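Local coordinates for protein-tyrosine-phosphatase (Chaetomium thermophilum var. thermophilum DSM 1495, PDB 5M43) that probably removes phosphate from tyrosine, and perhaps also serine or threonine, side chains of proteins, this chain being the Yvh1 phosphatase domain of a longer protein, at residues F18-A23 with V98-C103; L55-D60 with P72-F77; T112-Y117 with E144-T149. All coordinates share one frame; numbering follows the deposited sequence.

Contact 1 (F18-A23 with V98-C103); sequences FGANRA and VVLVHC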
loop_
_atom_site.group_PDB
_atom_site.type_symbol
_atom_site.label_atom_id
_atom_site.label_comp_id
_atom_site.label_asym_id
_atom_site.label_seq_id
_atom_site.Cartn_x
_atom_site.Cartn_y
_atom_site.Cartn_z
ATOM N N PHE A 18 -14.790 -3.570 3.966
ATOM C CA PHE A 18 -16.002 -4.129 3.375
ATOM C C PHE A 18 -15.779 -4.411 1.881
ATOM O O PHE A 18 -16.248 -5.443 1.372
ATOM C CB PHE A 18 -17.172 -3.196 3.638
ATOM C CG PHE A 18 -17.383 -2.953 5.136
ATOM C CD1 PHE A 18 -17.636 -4.027 6.015
ATOM C CD2 PHE A 18 -17.326 -1.675 5.658
ATOM C CE1 PHE A 18 -17.842 -3.814 7.383
ATOM C CE2 PHE A 18 -17.582 -1.458 7.078
ATOM C CZ PHE A 18 -17.783 -2.542 7.903
ATOM N N GLY A 19 -14.987 -3.563 1.226
ATOM C CA GLY A 19 -14.649 -3.801 -0.178
ATOM C C GLY A 19 -13.689 -4.952 -0.344
ATOM O O GLY A 19 -13.852 -5.769 -1.257
ATOM N N ALA A 20 -12.726 -5.091 0.597
ATOM C CA ALA A 20 -11.748 -6.170 0.445
ATOM C C ALA A 20 -12.394 -7.533 0.681
ATOM O O ALA A 20 -11.824 -8.563 0.286
ATOM C CB ALA A 20 -10.596 -5.987 1.437
ATOM N N ASN A 21 -13.558 -7.569 1.350
ATOM C CA ASN A 21 -14.240 -8.833 1.551
ATOM C C ASN A 21 -15.223 -9.167 0.445
ATOM O O ASN A 21 -15.851 -10.230 0.509
ATOM C CB ASN A 21 -15.015 -8.828 2.868
ATOM C CG ASN A 21 -14.141 -9.168 3.985
ATOM O OD1 ASN A 21 -13.067 -9.743 3.809
ATOM N ND2 ASN A 21 -14.587 -8.849 5.150
ATOM N N ARG A 22 -15.425 -8.260 -0.510
ATOM C CA ARG A 22 -16.444 -8.447 -1.550
ATOM C C ARG A 22 -15.824 -9.252 -2.713
ATOM O O ARG A 22 -15.023 -8.732 -3.513
ATOM C CB ARG A 22 -16.946 -7.086 -2.009
ATOM C CG ARG A 22 -18.423 -7.018 -2.212
ATOM C CD ARG A 22 -18.954 -5.571 -2.404
ATOM N NE ARG A 22 -19.294 -4.990 -1.096
ATOM C CZ ARG A 22 -18.816 -3.838 -0.612
ATOM N NH1 ARG A 22 -17.970 -3.081 -1.309
ATOM N NH2 ARG A 22 -19.202 -3.427 0.590
ATOM N N ALA A 23 -16.201 -10.534 -2.807
ATOM C CA ALA A 23 -15.715 -11.391 -3.890
ATOM C C ALA A 23 -15.931 -10.751 -5.255
ATOM O O ALA A 23 -15.086 -10.868 -6.146
ATOM C CB ALA A 23 -16.416 -12.746 -3.844
ATOM N N VAL A 98 -1.978 -8.539 -9.573
ATOM C CA VAL A 98 -2.763 -7.353 -9.251
ATOM C C VAL A 98 -2.901 -7.291 -7.739
ATOM O O VAL A 98 -3.470 -8.207 -7.120
ATOM C CB VAL A 98 -4.155 -7.393 -9.913
ATOM C CG1 VAL A 98 -5.089 -6.214 -9.411
ATOM C CG2 VAL A 98 -3.986 -7.364 -11.459
ATOM N N VAL A 99 -2.413 -6.207 -7.141
ATOM C CA VAL A 99 -2.296 -6.112 -5.698
ATOM C C VAL A 99 -3.328 -5.157 -5.110
ATOM O O VAL A 99 -3.399 -3.982 -5.516
ATOM C CB VAL A 99 -0.913 -5.616 -5.274
ATOM C CG1 VAL A 99 -0.821 -5.508 -3.712
ATOM C CG2 VAL A 99 0.193 -6.542 -5.809
ATOM N N LEU A 100 -4.093 -5.647 -4.131
ATOM C CA LEU A 100 -4.971 -4.806 -3.299
ATOM C C LEU A 100 -4.279 -4.617 -1.959
ATOM O O LEU A 100 -3.879 -5.609 -1.349
ATOM C CB LEU A 100 -6.331 -5.462 -3.059
ATOM C CG LEU A 100 -7.171 -4.819 -1.943
ATOM C CD1 LEU A 100 -7.593 -3.364 -2.346
ATOM C CD2 LEU A 100 -8.432 -5.714 -1.720
ATOM N N VAL A 101 -4.206 -3.369 -1.496
ATOM C CA VAL A 101 -3.769 -3.057 -0.142
ATOM C C VAL A 101 -5.001 -2.504 0.553
ATOM O O VAL A 101 -5.591 -1.516 0.090
ATOM C CB VAL A 101 -2.609 -2.052 -0.118
ATOM C CG1 VAL A 101 -2.136 -1.788 1.391
ATOM C CG2 VAL A 101 -1.406 -2.542 -0.972
ATOM N N HIS A 102 -5.404 -3.107 1.665
ATOM C CA HIS A 102 -6.583 -2.554 2.337
ATOM C C HIS A 102 -6.366 -2.431 3.846
ATOM O O HIS A 102 -5.477 -3.055 4.432
ATOM C CB HIS A 102 -7.872 -3.432 2.121
ATOM C CG HIS A 102 -7.916 -4.618 3.038
ATOM N ND1 HIS A 102 -8.562 -4.591 4.263
ATOM C CD2 HIS A 102 -7.366 -5.862 2.924
ATOM C CE1 HIS A 102 -8.407 -5.756 4.855
ATOM N NE2 HIS A 102 -7.709 -6.548 4.062
ATOM N N CYS A 103 -7.269 -1.697 4.499
ATOM C CA CYS A 103 -7.273 -1.657 5.968
ATOM C C CYS A 103 -8.733 -1.603 6.410
ATOM O O CYS A 103 -9.557 -2.288 5.795
ATOM C CB CYS A 103 -6.463 -0.467 6.526
ATOM S SG CYS A 103 -6.876 1.185 5.886
#

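Contact 2 (L55-D60 with P72-F77); sequences LSIDID and PKIVRF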
loop_
_atom_site.group_PDB
_atom_site.type_symbol
_atom_site.label_atom_id
_atom_site.label_comp_id
_atom_site.label_asym_id
_atom_site.label_seq_id
_atom_site.Cartn_x
_atom_site.Cartn_y
_atom_site.Cartn_z
ATOM N N LEU A 55 -1.119 -11.420 2.850
ATOM C CA LEU A 55 -0.303 -11.061 4.005
ATOM C C LEU A 55 -1.111 -10.112 4.873
ATOM O O LEU A 55 -1.641 -9.122 4.357
ATOM C CB LEU A 55 1.015 -10.402 3.575
ATOM C CG LEU A 55 1.884 -9.834 4.710
ATOM C CD1 LEU A 55 2.351 -10.977 5.603
ATOM C CD2 LEU A 55 3.132 -9.073 4.162
ATOM N N SER A 56 -1.238 -10.427 6.161
ATOM C CA SER A 56 -1.882 -9.540 7.134
ATOM C C SER A 56 -0.906 -9.109 8.220
ATOM O O SER A 56 -0.171 -9.929 8.811
ATOM C CB SER A 56 -3.136 -10.183 7.759
ATOM O OG SER A 56 -3.575 -9.434 8.892
ATOM N N ILE A 57 -0.910 -7.815 8.499
ATOM C CA ILE A 57 -0.113 -7.227 9.560
ATOM C C ILE A 57 -1.055 -6.638 10.593
ATOM O O ILE A 57 -1.906 -5.803 10.254
ATOM C CB ILE A 57 0.815 -6.150 8.993
ATOM C CG1 ILE A 57 1.850 -6.818 8.076
ATOM C CG2 ILE A 57 1.563 -5.408 10.124
ATOM C CD1 ILE A 57 2.576 -5.800 7.226
ATOM N N ASP A 58 -0.886 -7.047 11.858
ATOM C CA ASP A 58 -1.784 -6.623 12.920
ATOM C C ASP A 58 -1.318 -5.259 13.412
ATOM O O ASP A 58 -0.355 -5.160 14.191
ATOM C CB ASP A 58 -1.773 -7.662 14.040
ATOM C CG ASP A 58 -2.732 -7.345 15.126
ATOM O OD1 ASP A 58 -2.638 -8.010 16.183
ATOM O OD2 ASP A 58 -3.525 -6.419 14.976
ATOM N N ILE A 59 -1.969 -4.189 12.955
ATOM C CA ILE A 59 -1.649 -2.850 13.452
ATOM C C ILE A 59 -2.916 -2.028 13.496
ATOM O O ILE A 59 -3.819 -2.205 12.669
ATOM C CB ILE A 59 -0.575 -2.151 12.577
ATOM C CG1 ILE A 59 -0.131 -0.791 13.124
ATOM C CG2 ILE A 59 -1.017 -2.016 11.154
ATOM C CD1 ILE A 59 1.080 -0.183 12.335
ATOM N N ASP A 60 -2.977 -1.145 14.475
ATOM C CA ASP A 60 -4.099 -0.245 14.658
ATOM C C ASP A 60 -3.815 1.096 14.022
ATOM O O ASP A 60 -2.662 1.468 13.780
ATOM C CB ASP A 60 -4.379 -0.030 16.151
ATOM C CG ASP A 60 -5.267 -1.087 16.749
ATOM O OD1 ASP A 60 -5.551 -2.121 16.087
ATOM O OD2 ASP A 60 -5.664 -0.873 17.948
ATOM N N PRO A 72 9.638 -2.366 5.091
ATOM C CA PRO A 72 10.371 -3.195 4.109
ATOM C C PRO A 72 9.554 -4.386 3.637
ATOM O O PRO A 72 9.458 -4.642 2.418
ATOM C CB PRO A 72 11.638 -3.600 4.881
ATOM C CG PRO A 72 11.932 -2.388 5.819
ATOM C CD PRO A 72 10.462 -2.057 6.290
ATOM N N LYS A 73 8.962 -5.140 4.570
ATOM C CA LYS A 73 8.161 -6.303 4.195
ATOM C C LYS A 73 6.952 -5.920 3.357
ATOM O O LYS A 73 6.575 -6.637 2.407
ATOM C CB LYS A 73 7.700 -7.018 5.469
ATOM C CG LYS A 73 6.995 -8.319 5.204
ATOM C CD LYS A 73 6.597 -9.081 6.491
ATOM C CE LYS A 73 6.187 -10.543 6.160
ATOM N NZ LYS A 73 5.963 -11.420 7.356
ATOM N N ILE A 74 6.306 -4.814 3.726
ATOM C CA ILE A 74 5.160 -4.283 2.971
ATOM C C ILE A 74 5.542 -3.974 1.537
ATOM O O ILE A 74 4.861 -4.398 0.595
ATOM C CB ILE A 74 4.628 -3.038 3.688
ATOM C CG1 ILE A 74 3.799 -3.537 4.843
ATOM C CG2 ILE A 74 3.799 -2.149 2.701
ATOM C CD1 ILE A 74 3.302 -2.409 5.787
ATOM N N VAL A 75 6.602 -3.192 1.359
ATOM C CA VAL A 75 7.041 -2.809 0.013
ATOM C C VAL A 75 7.458 -4.032 -0.807
ATOM O O VAL A 75 7.111 -4.133 -2.002
ATOM C CB VAL A 75 8.159 -1.752 0.123
ATOM C CG1 VAL A 75 8.814 -1.464 -1.207
ATOM C CG2 VAL A 75 7.594 -0.450 0.707
ATOM N N ARG A 76 8.203 -4.967 -0.207
ATOM C CA ARG A 76 8.575 -6.204 -0.913
ATOM C C ARG A 76 7.338 -7.010 -1.327
ATOM O O ARG A 76 7.294 -7.560 -2.442
ATOM C CB ARG A 76 9.527 -7.048 -0.059
ATOM C CG ARG A 76 10.918 -6.406 0.056
ATOM C CD ARG A 76 11.934 -7.393 0.631
ATOM N NE ARG A 76 11.501 -7.842 1.946
ATOM C CZ ARG A 76 11.967 -7.352 3.099
ATOM N NH1 ARG A 76 12.917 -6.408 3.108
ATOM N NH2 ARG A 76 11.483 -7.825 4.246
ATOM N N PHE A 77 6.295 -7.060 -0.479
ATOM C CA PHE A 77 5.082 -7.788 -0.844
ATOM C C PHE A 77 4.397 -7.158 -2.057
ATOM O O PHE A 77 4.044 -7.848 -3.025
ATOM C CB PHE A 77 4.072 -7.808 0.316
ATOM C CG PHE A 77 2.871 -8.608 0.016
ATOM C CD1 PHE A 77 2.865 -9.983 0.305
ATOM C CD2 PHE A 77 1.718 -7.984 -0.522
ATOM C CE1 PHE A 77 1.721 -10.764 0.041
ATOM C CE2 PHE A 77 0.553 -8.753 -0.811
ATOM C CZ PHE A 77 0.575 -10.159 -0.513
#

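Contact 3 (T112-Y117 with E144-T149); sequences TAIIAY and EWVRET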
loop_
_atom_site.group_PDB
_atom_site.type_symbol
_atom_site.label_atom_id
_atom_site.label_comp_id
_atom_site.label_asym_id
_atom_site.label_seq_id
_atom_site.Cartn_x
_atom_site.Cartn_y
_atom_site.Cartn_z
ATOM N N THR A 112 -0.802 4.479 4.025
ATOM C CA THR A 112 0.603 4.570 4.421
ATOM C C THR A 112 1.452 3.517 3.727
ATOM O O THR A 112 2.568 3.802 3.246
ATOM C CB THR A 112 0.687 4.442 5.948
ATOM O OG1 THR A 112 0.011 5.549 6.552
ATOM C CG2 THR A 112 2.205 4.408 6.397
ATOM N N ALA A 113 0.943 2.287 3.659
ATOM C CA ALA A 113 1.686 1.238 2.950
ATOM C C ALA A 113 1.886 1.577 1.481
ATOM O O ALA A 113 2.986 1.350 0.941
ATOM C CB ALA A 113 0.936 -0.093 3.106
ATOM N N ILE A 114 0.851 2.110 0.828
ATOM C CA ILE A 114 0.974 2.446 -0.599
ATOM C C ILE A 114 1.962 3.573 -0.780
ATOM O O ILE A 114 2.785 3.539 -1.689
ATOM C CB ILE A 114 -0.401 2.805 -1.165
ATOM C CG1 ILE A 114 -1.149 1.473 -1.293
ATOM C CG2 ILE A 114 -0.237 3.622 -2.504
ATOM C CD1 ILE A 114 -2.471 1.579 -1.892
ATOM N N ILE A 115 1.888 4.603 0.078
ATOM C CA ILE A 115 2.832 5.702 -0.034
ATOM C C ILE A 115 4.263 5.183 0.138
ATOM O O ILE A 115 5.178 5.618 -0.566
ATOM C CB ILE A 115 2.483 6.811 0.967
ATOM C CG1 ILE A 115 1.172 7.503 0.527
ATOM C CG2 ILE A 115 3.672 7.788 1.121
ATOM C CD1 ILE A 115 0.781 8.494 1.635
ATOM N N ALA A 116 4.488 4.282 1.117
ATOM C CA ALA A 116 5.841 3.753 1.292
ATOM C C ALA A 116 6.354 3.097 0.018
ATOM O O ALA A 116 7.534 3.239 -0.326
ATOM C CB ALA A 116 5.863 2.735 2.434
ATOM N N TYR A 117 5.479 2.353 -0.664
ATOM C CA TYR A 117 5.864 1.729 -1.922
ATOM C C TYR A 117 6.127 2.786 -2.987
ATOM O O TYR A 117 7.135 2.703 -3.715
ATOM C CB TYR A 117 4.755 0.757 -2.321
ATOM C CG TYR A 117 4.871 0.338 -3.785
ATOM C CD1 TYR A 117 5.713 -0.656 -4.180
ATOM C CD2 TYR A 117 4.093 0.973 -4.745
ATOM C CE1 TYR A 117 5.815 -1.005 -5.542
ATOM C CE2 TYR A 117 4.137 0.629 -6.094
ATOM C CZ TYR A 117 4.974 -0.409 -6.483
ATOM O OH TYR A 117 5.104 -0.743 -7.821
ATOM N N GLU A 144 -0.851 13.299 -2.030
ATOM C CA GLU A 144 -1.752 13.933 -3.007
ATOM C C GLU A 144 -1.886 13.083 -4.265
ATOM O O GLU A 144 -2.964 13.045 -4.899
ATOM C CB GLU A 144 -1.245 15.316 -3.380
ATOM C CG GLU A 144 -1.230 16.281 -2.234
ATOM C CD GLU A 144 -2.607 16.379 -1.634
ATOM O OE1 GLU A 144 -3.602 16.508 -2.400
ATOM O OE2 GLU A 144 -2.719 16.289 -0.415
ATOM N N TRP A 145 -0.829 12.347 -4.607
ATOM C CA TRP A 145 -0.932 11.402 -5.728
ATOM C C TRP A 145 -1.990 10.336 -5.457
ATOM O O TRP A 145 -2.858 10.051 -6.301
ATOM C CB TRP A 145 0.455 10.768 -5.953
ATOM C CG TRP A 145 0.503 9.813 -7.152
ATOM C CD1 TRP A 145 0.166 8.489 -7.174
ATOM C CD2 TRP A 145 0.938 10.144 -8.440
ATOM N NE1 TRP A 145 0.389 7.961 -8.447
ATOM C CE2 TRP A 145 0.852 8.969 -9.237
ATOM C CE3 TRP A 145 1.394 11.328 -9.017
ATOM C CZ2 TRP A 145 1.230 8.936 -10.601
ATOM C CZ3 TRP A 145 1.764 11.294 -10.413
ATOM C CH2 TRP A 145 1.686 10.106 -11.153
ATOM N N VAL A 146 -1.949 9.742 -4.260
ATOM C CA VAL A 146 -2.949 8.759 -3.882
ATOM C C VAL A 146 -4.339 9.387 -3.913
ATOM O O VAL A 146 -5.288 8.761 -4.390
ATOM C CB VAL A 146 -2.645 8.179 -2.489
ATOM C CG1 VAL A 146 -3.772 7.260 -2.021
ATOM C CG2 VAL A 146 -1.304 7.358 -2.605
ATOM N N ARG A 147 -4.469 10.611 -3.397
ATOM C CA ARG A 147 -5.779 11.281 -3.291
ATOM C C ARG A 147 -6.405 11.522 -4.673
ATOM O O ARG A 147 -7.642 11.759 -4.753
ATOM C CB ARG A 147 -5.632 12.615 -2.572
ATOM C CG ARG A 147 -5.591 12.403 -1.062
ATOM C CD ARG A 147 -5.186 13.671 -0.346
ATOM N NE ARG A 147 -5.430 13.483 1.081
ATOM C CZ ARG A 147 -5.155 14.392 1.995
ATOM N NH1 ARG A 147 -4.591 15.559 1.640
ATOM N NH2 ARG A 147 -5.457 14.154 3.273
ATOM N N GLU A 148 -5.626 11.437 -5.759
ATOM C CA GLU A 148 -6.242 11.608 -7.065
ATOM C C GLU A 148 -7.245 10.508 -7.383
ATOM O O GLU A 148 -8.158 10.735 -8.195
ATOM C CB GLU A 148 -5.163 11.691 -8.156
ATOM C CG GLU A 148 -4.299 12.924 -7.993
ATOM C CD GLU A 148 -3.418 13.195 -9.180
ATOM O OE1 GLU A 148 -3.920 13.130 -10.318
ATOM O OE2 GLU A 148 -2.221 13.487 -8.962
ATOM N N THR A 149 -7.103 9.322 -6.800
ATOM C CA THR A 149 -8.113 8.282 -6.993
ATOM C C THR A 149 -8.704 7.755 -5.705
ATOM O O THR A 149 -9.735 7.057 -5.776
ATOM C CB THR A 149 -7.585 7.082 -7.784
ATOM O OG1 THR A 149 -6.545 6.439 -7.011
ATOM C CG2 THR A 149 -7.039 7.516 -9.123
#

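Contact 1 (F18-A23 with V98-C103)
H102, the histidine that opens the HCxxxxxR signature of protein tyrosine phosphatases, takes the methyl of A20 over one face of its imidazole just where strand 99-102 runs into what should be the phosphate-binding loop, as in related phosphatases. This is a CH-pi contact: A20 CB sits 3.6 Å from the centroid of the H102 ring, only 18° off the ring normal. Its closest atom there is H102 CG, at 3.4 Å from A20 CB, so the methyl leans toward the inner rim of the ring. Alanine suits the place because a single methyl can press against a flat ring while helix 17-20 stays close to the sheet. The same methyl is met two residues back on the strand by a branch of L100, with CD2 3.8 Å from A20 CB. H102 CG is wedged between its own N and carbonyl carbon (chi1 80°), a torsion that lets ND1 donate to C103 O over 2.9 Å at a nearly straight 161°, with the acceptor close to the ring plane. NE2 is hydrogen-bonded to S36 OG, and H40 packs edge-to-face with the ring, so the turn of the H102 ring is held from several sides. A leucine in place of H102 would probably leave C103 O and S36 OG without their ring partner and the start of the signature loop less firmly set. L100 and H102 thus face helix 17-20, while V101, on the opposite side of the strand, packs against helix 109-121; strands 12-15 and 33-36 flank strand 99-102 in the sheet.

Contact 2 (L55-D60 with P72-F77)
L55 and F77 lie alongside one another, pointing opposite ways, the leucine starting out over one face of the phenyl ring. L55 CB stands 4.0 Å from the F77 ring centroid and 27° from its normal, a CH-pi contact displaced toward one edge, where CE1 is the nearest ring atom at 3.6 Å from L55 CB. F77 carries CG anti to its own backbone N (chi1 -176°), which swings the ring off the helix and alongside the strand. L55 sends its branched end back along the helix, where K73 lies slantwise over it. Both leucine methyls, CD1 and CD2, lie 3.9 Å from K73 CE, so the forked tip is met by the aliphatic part of a fully extended lysine. A lysine suits this margin: its methylenes cover the leucine while its ammonium reaches the exposed side. At the next helix residue, on the buried side, the contact is wholly apolar. I57 CD1 comes down on I74 at a slant and touches it at CG1, 3.5 Å away, with I74 CD1 a little farther at 3.8 Å from I57 CD1. Isoleucine suits both places: the long branch of I57 carries its methyl across to the flank of the I74 branch. L35, on the neighbouring strand 33-36, touches L55, I74 and F77. Two residues past I57, I59 O accepts a hydrogen bond from R109 NH1, the arginine of the signature motif. Strand 53-56, helix 71-83 and strand 99-102 together form a beta-alpha-beta crossover that passes over strand 33-36, part of the alpha/beta fold of dual specificity phosphatases.

Contact 3 (T112-Y117 with E144-T149)
V146 has CG1 anti to its backbone N (chi1 174°), which leaves CG2 as the branch facing I114 and I115 on helix 109-121. I114 holds CG1 anti to its carbonyl carbon (chi1 -74°), which leaves CG2 turned to the valine, and the two methyls meet end to end: I114 CG2 to V146 CG2 is 3.9 Å, the side chains inclined to each other. I115 approaches at about a right angle and uses its longer branch, CG1 lying 4.0 Å from V146 CG2. One valine methyl thus serves two successive isoleucines, and the compact branched residue fits a buried spot where these two segments meet by van der Waals contact alone. R147, next along the helix, reaches back one turn: its NH1 lies 2.9 Å from E144 OE2 in a salt bridge that uses the syn lone pair, but the bond is bent (137°) and OE2 sits tilted out of the guanidinium plane. R147 NE also donates to A153 O. I114 also packs on V14 of strand 12-15, and I115 on L163 of helix 157-168. Helix 109-121, which follows the signature loop, is therefore wrapped by sheet and helices alike, as the central helix is in the protein tyrosine phosphatase fold.

The three contacts lie 14 to 16 Å apart, centre to centre, within one dual specificity phosphatase domain. Along the chain both segments of contact 2 fall between the two segments of contact 1, and contact 3 comes after them. Contacts 1 and 2 do not touch, their nearest atoms being about 5 Å apart, but both reach the same mixed sheet. Helix 109-121 joins them: A113 CB meets V101 CG1 of contact 1 at 3.9 Å and I74 CG2 of contact 2 at 3.5 Å. Strand 99-102 leads through the signature loop into that helix, so the elements at both ends of the presumed catalytic loop are packed by these contacts.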